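Local structure of neurotrypsin (Mus musculus, 6H8M) at residues A[71-76]-A[83-88]; A[27-32]-A[66-71]. The protein is a secreted serine protease that plays a role in neuronal plasticity, and this chain is its third scavenger receptor cysteine-rich (SRCR) domain. One frame throughout, in Å; residues are numbered along the deposited sequence.

Interaction 1: residues A[71-76]-A[83-88]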
loop_
_atom_site.group_PDB
_atom_site.type_symbol
_atom_site.label_atom_id
_atom_site.label_comp_id
_atom_site.label_asym_id
_atom_site.label_seq_id
_atom_site.Cartn_x
_atom_site.Cartn_y
_atom_site.Cartn_z
ATOM N N ASP A 71 -7.330 6.350 1.543
ATOM C CA ASP A 71 -8.085 6.004 2.773
ATOM C C ASP A 71 -8.783 4.661 2.607
ATOM O O ASP A 71 -8.772 3.849 3.572
ATOM C CB ASP A 71 -9.209 7.001 3.088
ATOM C CG ASP A 71 -8.760 8.319 3.695
ATOM O OD1 ASP A 71 -8.063 8.274 4.750
ATOM O OD2 ASP A 71 -9.097 9.380 3.094
ATOM N N ASN A 72 -9.352 4.405 1.422
ATOM C CA ASN A 72 -10.099 3.186 1.208
ATOM C C ASN A 72 -10.037 2.784 -0.251
ATOM O O ASN A 72 -10.940 3.068 -1.018
ATOM C CB ASN A 72 -11.586 3.328 1.568
ATOM C CG ASN A 72 -11.952 2.513 2.788
ATOM O OD1 ASN A 72 -12.301 1.337 2.673
ATOM N ND2 ASN A 72 -11.866 3.132 3.951
ATOM N N VAL A 73 -9.006 2.027 -0.578
ATOM C CA VAL A 73 -8.782 1.555 -1.915
ATOM C C VAL A 73 -9.557 0.245 -2.048
ATOM O O VAL A 73 -9.480 -0.532 -1.094
ATOM C CB VAL A 73 -7.263 1.336 -2.108
ATOM C CG1 VAL A 73 -6.927 0.845 -3.498
ATOM C CG2 VAL A 73 -6.460 2.583 -1.778
ATOM N N LYS A 74 -10.284 0.041 -3.159
ATOM C CA LYS A 74 -10.914 -1.237 -3.514
ATOM C C LYS A 74 -10.157 -1.838 -4.700
ATOM O O LYS A 74 -10.012 -1.209 -5.704
ATOM C CB LYS A 74 -12.392 -1.084 -3.885
ATOM C CG LYS A 74 -13.170 -2.397 -3.974
ATOM C CD LYS A 74 -14.690 -2.223 -4.077
ATOM C CE LYS A 74 -15.403 -3.523 -4.361
ATOM N NZ LYS A 74 -16.855 -3.446 -4.053
ATOM N N CYS A 75 -9.585 -3.024 -4.512
ATOM C CA CYS A 75 -8.809 -3.743 -5.538
ATOM C C CYS A 75 -9.520 -5.104 -5.708
ATOM O O CYS A 75 -9.919 -5.727 -4.706
ATOM C CB CYS A 75 -7.340 -3.949 -5.105
ATOM S SG CYS A 75 -6.271 -2.447 -5.143
ATOM N N THR A 76 -9.616 -5.611 -6.938
ATOM C CA THR A 76 -9.955 -7.029 -7.162
ATOM C C THR A 76 -8.754 -7.932 -6.822
ATOM O O THR A 76 -8.960 -9.042 -6.406
ATOM C CB THR A 76 -10.365 -7.287 -8.614
ATOM O OG1 THR A 76 -9.151 -7.178 -9.373
ATOM C CG2 THR A 76 -11.464 -6.363 -9.090
ATOM N N ALA A 83 -3.177 2.568 -9.647
ATOM C CA ALA A 83 -4.030 3.598 -10.312
ATOM C C ALA A 83 -5.314 2.988 -10.838
ATOM O O ALA A 83 -6.310 3.709 -11.032
ATOM C CB ALA A 83 -3.261 4.255 -11.439
ATOM N N ASP A 84 -5.277 1.695 -11.176
ATOM C CA ASP A 84 -6.454 1.003 -11.779
ATOM C C ASP A 84 -7.392 0.512 -10.681
ATOM O O ASP A 84 -8.469 0.044 -10.946
ATOM C CB ASP A 84 -6.029 -0.181 -12.656
ATOM C CG ASP A 84 -5.108 0.202 -13.792
ATOM O OD1 ASP A 84 -5.200 1.340 -14.217
ATOM O OD2 ASP A 84 -4.255 -0.620 -14.186
ATOM N N CYS A 85 -6.955 0.514 -9.418
ATOM C CA CYS A 85 -7.908 0.185 -8.335
ATOM C C CYS A 85 -8.904 1.337 -8.268
ATOM O O CYS A 85 -8.681 2.319 -8.907
ATOM C CB CYS A 85 -7.197 -0.020 -7.006
ATOM S SG CYS A 85 -6.106 -1.457 -7.088
ATOM N N VAL A 86 -9.979 1.194 -7.496
ATOM C CA VAL A 86 -11.040 2.224 -7.434
ATOM C C VAL A 86 -11.074 2.783 -6.013
ATOM O O VAL A 86 -10.898 2.042 -5.061
ATOM C CB VAL A 86 -12.412 1.700 -7.917
ATOM C CG1 VAL A 86 -12.353 1.319 -9.390
ATOM C CG2 VAL A 86 -12.950 0.531 -7.102
ATOM N N LYS A 87 -11.232 4.106 -5.887
ATOM C CA LYS A 87 -11.366 4.770 -4.580
ATOM C C LYS A 87 -12.796 4.555 -4.084
ATOM O O LYS A 87 -13.678 4.231 -4.875
ATOM C CB LYS A 87 -10.950 6.240 -4.705
ATOM C CG LYS A 87 -9.495 6.422 -5.139
ATOM C CD LYS A 87 -9.258 7.460 -6.241
ATOM C CE LYS A 87 -7.826 7.457 -6.750
ATOM N NZ LYS A 87 -7.514 8.667 -7.553
ATOM N N GLN A 88 -12.985 4.645 -2.764
ATOM C CA GLN A 88 -14.290 4.475 -2.107
ATOM C C GLN A 88 -14.474 5.584 -1.067
ATOM O O GLN A 88 -13.543 5.878 -0.313
ATOM C CB GLN A 88 -14.396 3.115 -1.404
ATOM C CG GLN A 88 -15.014 2.015 -2.259
ATOM C CD GLN A 88 -14.743 0.644 -1.685
ATOM O OE1 GLN A 88 -13.631 0.334 -1.255
ATOM N NE2 GLN A 88 -15.768 -0.192 -1.660
#
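Lys74 and Val86 face each other across two short antiparallel strands and exchange two backbone hydrogen bonds. Lys74 N gives to Val86 O at 2.8 Å. Val86 N gives to Lys74 O at 3.0 Å, with an N-H...O angle of 172°. Further along, Gln88 N reaches Asn72 O at 3.1 Å in a weak, bent bond.

One covalent link joins the strands. Cys75 SG and Cys85 SG form a disulfide of 2.2 Å with chi3 102°. The bridge is buried, and helix 37-46 covers it through His39 and Val42.

The remaining contacts are van der Waals. Val73 CG1, anti to its backbone N, is turned onto Cys85 CB and rests 3.6 Å from it. Both residues are buried. On the face of Lys74 and Val86, Val86 CG2 touches Lys74 CB at 3.6 Å. The extended chains of Lys74 and Gln88 cross obliquely there. Gln88 OE1 meets Lys74 CB at 3.2 Å, and Gln88 NE2 lies 3.3 Å from Lys74 CD. An alanine in place of Gln88 would probably uncover the lysine methylenes and let that chain turn more freely, since the amide that lies against them would be gone.

Asn72 ND2 bonds to Asp33 OD2. Val73 O is taken by His39 NE2. The whole is a beta hairpin of strands 68-74 and 86-87 with a disulfide near its loop end, one of the three disulfides of this SRCR domain.

Interaction 2: residues A[27-32]-A[66-71]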
loop_
_atom_site.group_PDB
_atom_site.type_symbol
_atom_site.label_atom_id
_atom_site.label_comp_id
_atom_site.label_asym_id
_atom_site.label_seq_id
_atom_site.Cartn_x
_atom_site.Cartn_y
_atom_site.Cartn_z
ATOM N N TRP A 27 5.408 12.652 -1.240
ATOM C CA TRP A 27 5.301 11.271 -0.822
ATOM C C TRP A 27 4.367 11.156 0.388
ATOM O O TRP A 27 4.445 11.947 1.299
ATOM C CB TRP A 27 6.672 10.662 -0.470
ATOM C CG TRP A 27 7.529 10.437 -1.667
ATOM C CD1 TRP A 27 8.537 11.238 -2.154
ATOM C CD2 TRP A 27 7.395 9.352 -2.597
ATOM N NE1 TRP A 27 9.058 10.658 -3.285
ATOM C CE2 TRP A 27 8.361 9.531 -3.592
ATOM C CE3 TRP A 27 6.531 8.269 -2.703
ATOM C CZ2 TRP A 27 8.532 8.623 -4.630
ATOM C CZ3 TRP A 27 6.716 7.349 -3.700
ATOM C CH2 TRP A 27 7.672 7.560 -4.686
ATOM N N GLY A 28 3.473 10.166 0.382
ATOM C CA GLY A 28 2.579 9.939 1.522
ATOM C C GLY A 28 2.137 8.504 1.590
ATOM O O GLY A 28 2.537 7.675 0.747
ATOM N N THR A 29 1.331 8.179 2.570
ATOM C CA THR A 29 1.047 6.769 2.880
ATOM C C THR A 29 -0.371 6.418 2.461
ATOM O O THR A 29 -1.092 7.232 1.942
ATOM C CB THR A 29 1.294 6.515 4.375
ATOM O OG1 THR A 29 0.525 7.440 5.155
ATOM C CG2 THR A 29 2.730 6.846 4.708
ATOM N N ILE A 30 -0.714 5.154 2.730
ATOM C CA ILE A 30 -2.014 4.593 2.462
ATOM C C ILE A 30 -2.562 3.984 3.749
ATOM O O ILE A 30 -1.880 3.202 4.442
ATOM C CB ILE A 30 -1.898 3.510 1.385
ATOM C CG1 ILE A 30 -1.249 4.050 0.122
ATOM C CG2 ILE A 30 -3.230 2.849 1.123
ATOM C CD1 ILE A 30 -1.221 3.004 -0.996
ATOM N N CYS A 31 -3.798 4.324 4.098
ATOM C CA CYS A 31 -4.492 3.779 5.279
ATOM C C CYS A 31 -4.799 2.273 5.082
ATOM O O CYS A 31 -5.182 1.862 4.010
ATOM C CB CYS A 31 -5.789 4.533 5.536
ATOM S SG CYS A 31 -6.583 4.036 7.078
ATOM N N ASP A 32 -4.710 1.487 6.159
ATOM C CA ASP A 32 -4.875 0.034 6.068
ATOM C C ASP A 32 -6.339 -0.387 6.137
ATOM O O ASP A 32 -6.599 -1.576 6.167
ATOM C CB ASP A 32 -4.037 -0.691 7.129
ATOM C CG ASP A 32 -4.556 -0.481 8.555
ATOM O OD1 ASP A 32 -5.557 0.254 8.726
ATOM O OD2 ASP A 32 -3.923 -0.980 9.496
ATOM N N GLY A 66 3.859 12.881 7.052
ATOM C CA GLY A 66 3.289 13.610 5.898
ATOM C C GLY A 66 1.887 13.105 5.556
ATOM O O GLY A 66 1.192 12.644 6.450
ATOM N N PRO A 67 1.395 13.310 4.315
ATOM C CA PRO A 67 0.005 13.067 4.003
ATOM C C PRO A 67 -0.317 11.582 4.016
ATOM O O PRO A 67 0.562 10.754 3.721
ATOM C CB PRO A 67 -0.242 13.652 2.614
ATOM C CG PRO A 67 1.058 14.286 2.210
ATOM C CD PRO A 67 2.132 13.906 3.198
ATOM N N ILE A 68 -1.557 11.295 4.342
ATOM C CA ILE A 68 -2.143 9.987 4.062
ATOM C C ILE A 68 -2.981 10.147 2.808
ATOM O O ILE A 68 -3.977 10.834 2.815
ATOM C CB ILE A 68 -2.940 9.470 5.252
ATOM C CG1 ILE A 68 -2.061 9.454 6.506
ATOM C CG2 ILE A 68 -3.547 8.095 4.941
ATOM C CD1 ILE A 68 -2.844 9.066 7.748
ATOM N N HIS A 69 -2.462 9.674 1.691
ATOM C CA HIS A 69 -3.009 10.031 0.381
ATOM C C HIS A 69 -4.281 9.261 0.075
ATOM O O HIS A 69 -5.141 9.814 -0.684
ATOM C CB HIS A 69 -2.005 9.790 -0.729
ATOM C CG HIS A 69 -0.948 10.807 -0.816
ATOM N ND1 HIS A 69 -1.241 12.139 -0.766
ATOM C CD2 HIS A 69 0.382 10.700 -1.059
ATOM C CE1 HIS A 69 -0.143 12.838 -0.942
ATOM N NE2 HIS A 69 0.903 11.957 -1.128
ATOM N N MET A 70 -4.391 8.008 0.534
ATOM C CA MET A 70 -5.550 7.204 0.162
ATOM C C MET A 70 -6.013 6.469 1.423
ATOM O O MET A 70 -5.170 6.048 2.247
ATOM C CB MET A 70 -5.234 6.201 -0.964
ATOM C CG MET A 70 -4.434 6.794 -2.099
ATOM S SD MET A 70 -3.783 5.569 -3.304
ATOM C CE MET A 70 -3.361 6.657 -4.659
ATOM N N ASP A 71 -7.330 6.350 1.543
ATOM C CA ASP A 71 -8.085 6.004 2.773
ATOM C C ASP A 71 -8.783 4.661 2.607
ATOM O O ASP A 71 -8.772 3.849 3.572
ATOM C CB ASP A 71 -9.209 7.001 3.088
ATOM C CG ASP A 71 -8.760 8.319 3.695
ATOM O OD1 ASP A 71 -8.063 8.274 4.750
ATOM O OD2 ASP A 71 -9.097 9.380 3.094
#
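Thr29 holds OG1 between its backbone N and carbonyl carbon (chi1 55°), and Ile68 holds CG1 anti to its own carbonyl carbon (chi1 -55°). These torsions bring Thr29 OG1 to 3.5 Å from Ile68 CG1, and the side chains cross at a slant. They sit on one face of a parallel strand pair, 26-30 beside 68-74, in the mixed sheet of the SRCR domain. Thr29 OG1 has its polar partner in Asp100.

The backbones form a short ladder. Thr29 N gives to Pro67 O at 2.9 Å, and Thr29 O accepts from His69 N at 2.8 Å. The short segments 27-30 and 68-70 run at 61° to each other, yet their backbones stay paired.

Ile30 CD1 stands 4.3 Å from Met70 SD. Ile30 also packs on Val19 and Val21 of the next strand.

Gly28 is buried against Pro67 and His69. A side chain here would run into Pro67 O and His69 CD2. The His69 ring instead comes close, with CD2 3.5 Å from Gly28 CA, and its NE2 bonds to Gln26 O.

Cys31 forms a disulfide with Cys95. Its CB lies 3.6 Å from Asp71 O, and its N gives a nearly straight bond of 2.9 Å to Met70 O.

How the interactions relate
The two contacts lie on opposite edges of strand 68-74, which is interrupted by a bulge or short loop. Their centres are about 13 Å apart. Interaction 2 pairs the first part of that strand with strand 26-30. Interaction 1 pairs its later part with strand 86-87. Both segments of interaction 2 come first in the chain, and its second ends at Asp71, where interaction 1 begins. Interaction 2 spans a long stretch that includes helix 37-46, whereas interaction 1 closes a short loop. Together they join the last three strands of the five-stranded mixed sheet, with 86-87 at its edge. Interaction 1 contains the whole Cys75-Cys85 disulfide; interaction 2 holds Cys31, whose mate Cys95 lies outside it.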